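Local coordinates for protein transcriptional regulator nlh2 (Aquifex aeolicus, PDB 4G3V) that probably regulates sigma54-dependent transcription as an activator protein, its GAF domain, here in an inactive state, acting as the regulatory module, at residues A[150-153]-A[154-158]; A[103-106]-A[107-111]; A[16-20]-A[21-25]. All coordinates share one frame; numbering follows the deposited sequence. Where two conformers were deposited one is given.

Contact 1. Residues A[150-153]-A[154-158]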
# COMPACT_ATOMS: atom_id res chain seq x y z
N ASN A 150 -0.32 8.11 -0.71
CA ASN A 150 -1.17 7.60 0.36
C ASN A 150 -0.80 6.17 0.73
O ASN A 150 -0.78 5.81 1.92
CB ASN A 150 -2.64 7.67 -0.01
CG ASN A 150 -3.53 7.24 1.16
OD1 ASN A 150 -3.62 7.95 2.17
ND2 ASN A 150 -4.16 6.07 1.04
N VAL A 151 -0.51 5.35 -0.27
CA VAL A 151 -0.09 3.97 -0.02
C VAL A 151 1.19 3.96 0.81
O VAL A 151 1.32 3.20 1.76
CB VAL A 151 0.15 3.20 -1.33
CG1 VAL A 151 0.94 1.92 -1.05
CG2 VAL A 151 -1.17 2.89 -2.01
N ILE A 152 2.13 4.85 0.47
CA ILE A 152 3.39 4.89 1.20
C ILE A 152 3.17 5.31 2.66
O ILE A 152 3.78 4.77 3.57
CB ILE A 152 4.41 5.76 0.48
CG1 ILE A 152 4.79 5.05 -0.83
CG2 ILE A 152 5.66 5.98 1.36
CD1 ILE A 152 5.60 5.86 -1.75
N GLY A 153 2.23 6.22 2.90
CA GLY A 153 1.89 6.60 4.26
C GLY A 153 1.37 5.41 5.07
O GLY A 153 1.68 5.25 6.25
N ASN A 154 0.59 4.56 4.42
CA ASN A 154 0.10 3.34 5.05
C ASN A 154 1.21 2.32 5.34
O ASN A 154 1.23 1.70 6.42
CB ASN A 154 -0.98 2.73 4.19
CG ASN A 154 -2.33 3.43 4.38
OD1 ASN A 154 -3.01 3.21 5.36
ND2 ASN A 154 -2.69 4.30 3.45
N LEU A 155 2.13 2.14 4.39
CA LEU A 155 3.27 1.27 4.63
C LEU A 155 4.05 1.79 5.82
O LEU A 155 4.54 1.02 6.65
CB LEU A 155 4.17 1.20 3.40
CG LEU A 155 3.58 0.55 2.15
CD1 LEU A 155 4.55 0.69 1.00
CD2 LEU A 155 3.24 -0.90 2.39
N LEU A 156 4.18 3.11 5.90
CA LEU A 156 4.90 3.70 7.02
C LEU A 156 4.13 3.49 8.34
O LEU A 156 4.73 3.30 9.40
CB LEU A 156 5.16 5.19 6.76
CG LEU A 156 6.26 5.45 5.73
CD1 LEU A 156 6.26 6.89 5.25
CD2 LEU A 156 7.66 5.09 6.31
N GLY A 157 2.80 3.52 8.29
CA GLY A 157 1.99 3.24 9.47
C GLY A 157 2.30 1.85 10.01
O GLY A 157 2.47 1.64 11.20
N MET A 158 2.39 0.87 9.11
CA MET A 158 2.73 -0.50 9.49
C MET A 158 4.11 -0.51 10.14
O MET A 158 4.34 -1.17 11.15
CB MET A 158 2.75 -1.43 8.27
CG MET A 158 1.41 -1.63 7.57
SD MET A 158 0.21 -2.58 8.52
CE MET A 158 1.08 -4.11 8.81

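Contact 2. Residues A[103-106]-A[107-111]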
# COMPACT_ATOMS: atom_id res chain seq x y z
N THR A 103 9.43 26.16 6.11
CA THR A 103 10.83 25.93 5.79
C THR A 103 11.37 26.89 4.75
O THR A 103 12.51 26.76 4.30
CB THR A 103 11.02 24.51 5.26
OG1 THR A 103 10.11 24.29 4.18
CG2 THR A 103 10.76 23.51 6.37
N GLY A 104 10.55 27.85 4.33
CA GLY A 104 10.97 28.81 3.33
C GLY A 104 11.33 28.15 2.01
O GLY A 104 11.92 28.79 1.14
N ILE A 105 10.95 26.87 1.85
CA ILE A 105 11.21 26.17 0.59
C ILE A 105 10.50 26.88 -0.54
O ILE A 105 10.91 26.78 -1.69
CB ILE A 105 10.76 24.69 0.63
CG1 ILE A 105 11.08 24.02 -0.71
CG2 ILE A 105 9.27 24.58 0.92
CD1 ILE A 105 10.71 22.54 -0.75
N GLY A 106 9.44 27.61 -0.21
CA GLY A 106 8.67 28.33 -1.20
C GLY A 106 9.49 28.98 -2.30
O GLY A 106 9.22 28.79 -3.48
N ARG A 107 10.49 29.77 -1.91
CA ARG A 107 11.26 30.55 -2.87
C ARG A 107 12.08 29.66 -3.81
O ARG A 107 12.54 30.12 -4.85
CB ARG A 107 12.20 31.50 -2.13
CG ARG A 107 13.34 30.80 -1.43
CD ARG A 107 14.26 31.80 -0.74
NE ARG A 107 15.66 31.42 -0.88
CZ ARG A 107 16.20 30.38 -0.26
NH1 ARG A 107 15.46 29.62 0.55
NH2 ARG A 107 17.48 30.09 -0.45
N LEU A 108 12.26 28.40 -3.42
CA LEU A 108 13.00 27.44 -4.24
C LEU A 108 12.08 26.66 -5.18
O LEU A 108 12.54 26.08 -6.17
CB LEU A 108 13.76 26.46 -3.34
CG LEU A 108 14.52 25.37 -4.08
CD1 LEU A 108 15.55 25.98 -5.05
CD2 LEU A 108 15.21 24.42 -3.10
N LEU A 109 10.78 26.64 -4.87
CA LEU A 109 9.80 25.97 -5.72
C LEU A 109 9.46 26.80 -6.95
O LEU A 109 9.54 28.03 -6.92
CB LEU A 109 8.51 25.73 -4.93
CG LEU A 109 8.61 24.92 -3.65
CD1 LEU A 109 7.22 24.72 -3.03
CD2 LEU A 109 9.27 23.58 -3.93
N THR A 110 9.09 26.12 -8.03
CA THR A 110 8.49 26.76 -9.20
C THR A 110 6.98 26.76 -9.04
O THR A 110 6.46 26.22 -8.07
CB THR A 110 8.80 26.00 -10.50
OG1 THR A 110 8.00 24.81 -10.56
CG2 THR A 110 10.28 25.63 -10.58
N GLU A 111 6.28 27.35 -10.00
CA GLU A 111 4.82 27.39 -9.94
C GLU A 111 4.21 26.02 -10.25
O GLU A 111 3.03 25.78 -9.99
CB GLU A 111 4.28 28.43 -10.91
CG GLU A 111 2.76 28.61 -10.83
CD GLU A 111 2.27 29.79 -11.63
OE1 GLU A 111 3.03 30.77 -11.78
OE2 GLU A 111 1.11 29.73 -12.11

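Contact 3. Residues A[16-20]-A[21-25]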
# COMPACT_ATOMS: atom_id res chain seq x y z
N THR A 16 8.46 -1.81 0.77
CA THR A 16 8.07 -2.88 1.69
C THR A 16 9.28 -3.73 2.06
O THR A 16 9.43 -4.14 3.22
CB THR A 16 6.95 -3.74 1.06
OG1 THR A 16 5.83 -2.90 0.79
CG2 THR A 16 6.50 -4.86 1.97
N LYS A 17 10.14 -3.98 1.09
CA LYS A 17 11.37 -4.73 1.33
C LYS A 17 12.27 -4.01 2.34
O LYS A 17 12.79 -4.63 3.27
CB LYS A 17 12.11 -4.92 0.01
CG LYS A 17 13.40 -5.72 0.13
CD LYS A 17 14.00 -6.01 -1.25
CE LYS A 17 15.32 -6.74 -1.14
NZ LYS A 17 15.99 -6.94 -2.47
N ILE A 18 12.44 -2.70 2.17
CA ILE A 18 13.23 -1.90 3.11
C ILE A 18 12.63 -1.93 4.51
O ILE A 18 13.33 -2.18 5.51
CB ILE A 18 13.31 -0.44 2.64
CG1 ILE A 18 14.14 -0.33 1.36
CG2 ILE A 18 13.89 0.46 3.73
CD1 ILE A 18 13.88 0.95 0.60
N LEU A 19 11.32 -1.70 4.59
CA LEU A 19 10.65 -1.57 5.88
C LEU A 19 10.44 -2.90 6.62
O LEU A 19 10.14 -2.90 7.82
CB LEU A 19 9.32 -0.85 5.71
CG LEU A 19 9.43 0.58 5.17
CD1 LEU A 19 8.04 1.19 5.04
CD2 LEU A 19 10.31 1.45 6.07
N THR A 20 10.60 -4.02 5.93
CA THR A 20 10.56 -5.33 6.59
C THR A 20 11.97 -5.89 6.85
O THR A 20 12.13 -7.04 7.24
CB THR A 20 9.73 -6.36 5.80
OG1 THR A 20 10.22 -6.48 4.45
CG2 THR A 20 8.26 -5.93 5.79
N GLY A 21 12.98 -5.05 6.62
CA GLY A 21 14.36 -5.38 6.89
C GLY A 21 14.75 -5.03 8.31
O GLY A 21 13.93 -5.00 9.23
N ASP A 22 16.03 -4.76 8.50
CA ASP A 22 16.59 -4.64 9.84
C ASP A 22 17.39 -3.36 9.99
O ASP A 22 18.22 -3.25 10.89
CB ASP A 22 17.47 -5.85 10.13
CG ASP A 22 16.69 -7.13 10.16
OD1 ASP A 22 15.88 -7.28 11.08
OD2 ASP A 22 16.87 -7.98 9.27
N TYR A 23 17.14 -2.40 9.11
CA TYR A 23 17.81 -1.10 9.20
C TYR A 23 17.26 -0.34 10.40
O TYR A 23 16.16 -0.65 10.87
CB TYR A 23 17.60 -0.31 7.90
CG TYR A 23 18.06 -1.07 6.68
CD1 TYR A 23 19.43 -1.23 6.41
CD2 TYR A 23 17.15 -1.65 5.81
CE1 TYR A 23 19.85 -1.94 5.32
CE2 TYR A 23 17.57 -2.37 4.72
CZ TYR A 23 18.93 -2.51 4.47
OH TYR A 23 19.36 -3.22 3.37
N THR A 24 18.03 0.62 10.92
CA THR A 24 17.54 1.38 12.07
C THR A 24 16.32 2.16 11.63
O THR A 24 16.06 2.31 10.43
CB THR A 24 18.57 2.38 12.63
OG1 THR A 24 18.80 3.42 11.68
CG2 THR A 24 19.89 1.67 12.98
N PHE A 25 15.57 2.67 12.60
CA PHE A 25 14.33 3.39 12.31
C PHE A 25 14.63 4.56 11.38
O PHE A 25 14.02 4.70 10.32
CB PHE A 25 13.69 3.88 13.61
CG PHE A 25 12.37 4.57 13.42
CD1 PHE A 25 11.24 3.85 13.09
CD2 PHE A 25 12.27 5.94 13.58
CE1 PHE A 25 10.02 4.50 12.93
CE2 PHE A 25 11.05 6.59 13.41
CZ PHE A 25 9.93 5.86 13.09
O HOH W 1 14.35 -1.71 8.01
O HOH W 2 11.59 -3.97 9.92

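Contact 1. Residues A[150-153]-A[154-158]
Asn150 to Met158 form about two and a half turns of alpha helix in helix 139-162, where Asn154 N, Leu155 N, Leu156 N and Gly157 N each bond to the carbonyl four residues back. The first of these bonds shares its acceptor with a side chain. Asn154 ND2 folds back to Asn150 O at 2.9 Å, with an N-H...O angle of 141°. It comes from above the carbonyl plane, on the face opposite to Asn154 N, which lies 3.1 Å from Asn150 O. The side chain gets there because CG of Asn154 sits beside its own backbone N (chi1 -79°). The amide planes of Asn150 and Asn154 are turned 77° apart. Asn150 ND2 and Asn154 ND2 stand 3.3 Å from each other, but both are donors and do not bond. Both instead give a hydrogen bond to Asn13 OD1 of the second subunit. Asn154 OD1 is hydrogen-bonded to Thr16 OG1 of that subunit.

Val151, Ile152, Leu155 and Leu156 carry the apolar contacts. Ile152 and Leu156 lie side by side and point the same way, with Ile152 CG2 4.0 Å from Leu156 CD1. They pack on helix 25-40 and on Ile130 of strand 125-135. Val151 CG1 meets Leu155 CD1 more loosely, at 4.3 Å, and both residues touch helix 4-19. Val151 also packs on Val151 of the second subunit.

The two amides therefore make a polar patch within a buried dimer interface. Their N-H groups converge on one oxygen of the partner chain, while the bond to Asn150 O helps to fix the rotation of the Asn154 amide.

Contact 2. Residues A[103-106]-A[107-111]
Ile105 and Leu109 pass each other at a slant, with their branch ends in contact. Ile105 CD1 is 3.6 Å from Leu109 CD2, and Ile105 CG1 is 3.7 Å from the same methyl. The Ile105 chain is fully extended: CG1 stands opposite the backbone N (chi1 -179°), and CD1 continues the line past Leu109. Both side chains press on Phe133 of strand 125-135. Leu108 CB lies 3.3 Å from Ile105 O and only brushes the Ile105 side chain. Ile105 and Leu108 also touch Tyr63 and His44.

Arg107 runs another way. Its CG packs 3.6 Å from Gly104 O, and its chain bends at chi3 (-140°), which brings that oxygen to the edge of the guanidinium, near its plane. NH1 makes a weak hydrogen bond to Tyr63 OH.

The chain enters a short 3-10 turn through a left-handed backbone conformation at Gly104. Leu108 N bonds to Ile105 O at 2.7 Å. Leu109 N is shared: it bonds to Gly106 O at 3.0 Å and, with alpha-helical spacing, weakly to Ile105 O at 3.2 Å.

Gly106 O also accepts from Lys94 NZ, and Gly106 N bonds to Asn101 OD1. The chemistry is thus divided: an apolar side sets the loop between strands 88-90 and 113-122 against the sheet, while polar bonds tie its backbone to neighbouring residues.

Contact 3. Residues A[16-20]-A[21-25]
The Tyr23 ring meets Ile18 with its edge. Ile18 O lies in the plane of the ring, 3.9 Å from Tyr23 CD2. The methyl Ile18 CG2 also approaches CD2, at 4.4 Å. CG of Tyr23 sits beside its own backbone N (chi1 -56°), which turns the ring back toward the helix end.

Ile18 O accepts from Gly21 N and from a water. The bond from Gly21 N to Ile18 O is 3.1 Å long and closes a tight turn. The water donates to Ile18 O at 2.7 Å and accepts a weak bond from Tyr23 N. A second water donates to both Leu19 O and Gly21 O. Carbonyls of the last helical turn are thus linked by water to the chain that leaves it.

Thr20 is the first residue to leave helical geometry. Its OG1 lies between the backbone N and the carbonyl carbon (chi1 56°). This rotation turns the hydroxyl back along the helix, where Thr20 OG1 donates to Thr16 O at 2.8 Å. Thr20 N, 3.0 Å from Thr16 O, bonds to it from the opposite face of the carbonyl. Thr20 OG1 has a further partner in Gly123 N of the second subunit.

The turn carries the chain from helix 4-19 into helix 25-40, where Thr24 is the N-cap, with OG1 bonded to Glu27 N. Ile18 packs on Glu31 and Val35 of helix 25-40, and Leu19 packs against Val32 of that helix and against Leu156 and Phe159 of helix 139-162. Tyr23 O bonds to Arg163 NH2, just beyond helix 139-162, so the turn is tied to both neighbouring helical elements.

In the fold
Contacts 1 and 3 belong to the helical side of the domain and touch directly: Leu155 and Leu156 of contact 1 pack on Thr16 and Leu19 of contact 3. Both also reach the second subunit. Contact 1 is buried throughout. Contact 3 is partly buried, and waters bridge its helix end. Contact 2 lies on the opposite side of the chain's centre from the other two, about 17 Å from contact 1 and 18 Å from contact 3 between nearest atoms. It is partly buried: Ile105, Gly106 and Leu109 are buried, Arg107 and Leu108 exposed. Side-chain hydroxyls or amides reach back to helix carbonyls in contacts 1 and 3. In contact 2 a hydrophobic pair anchors a loop to the sheet.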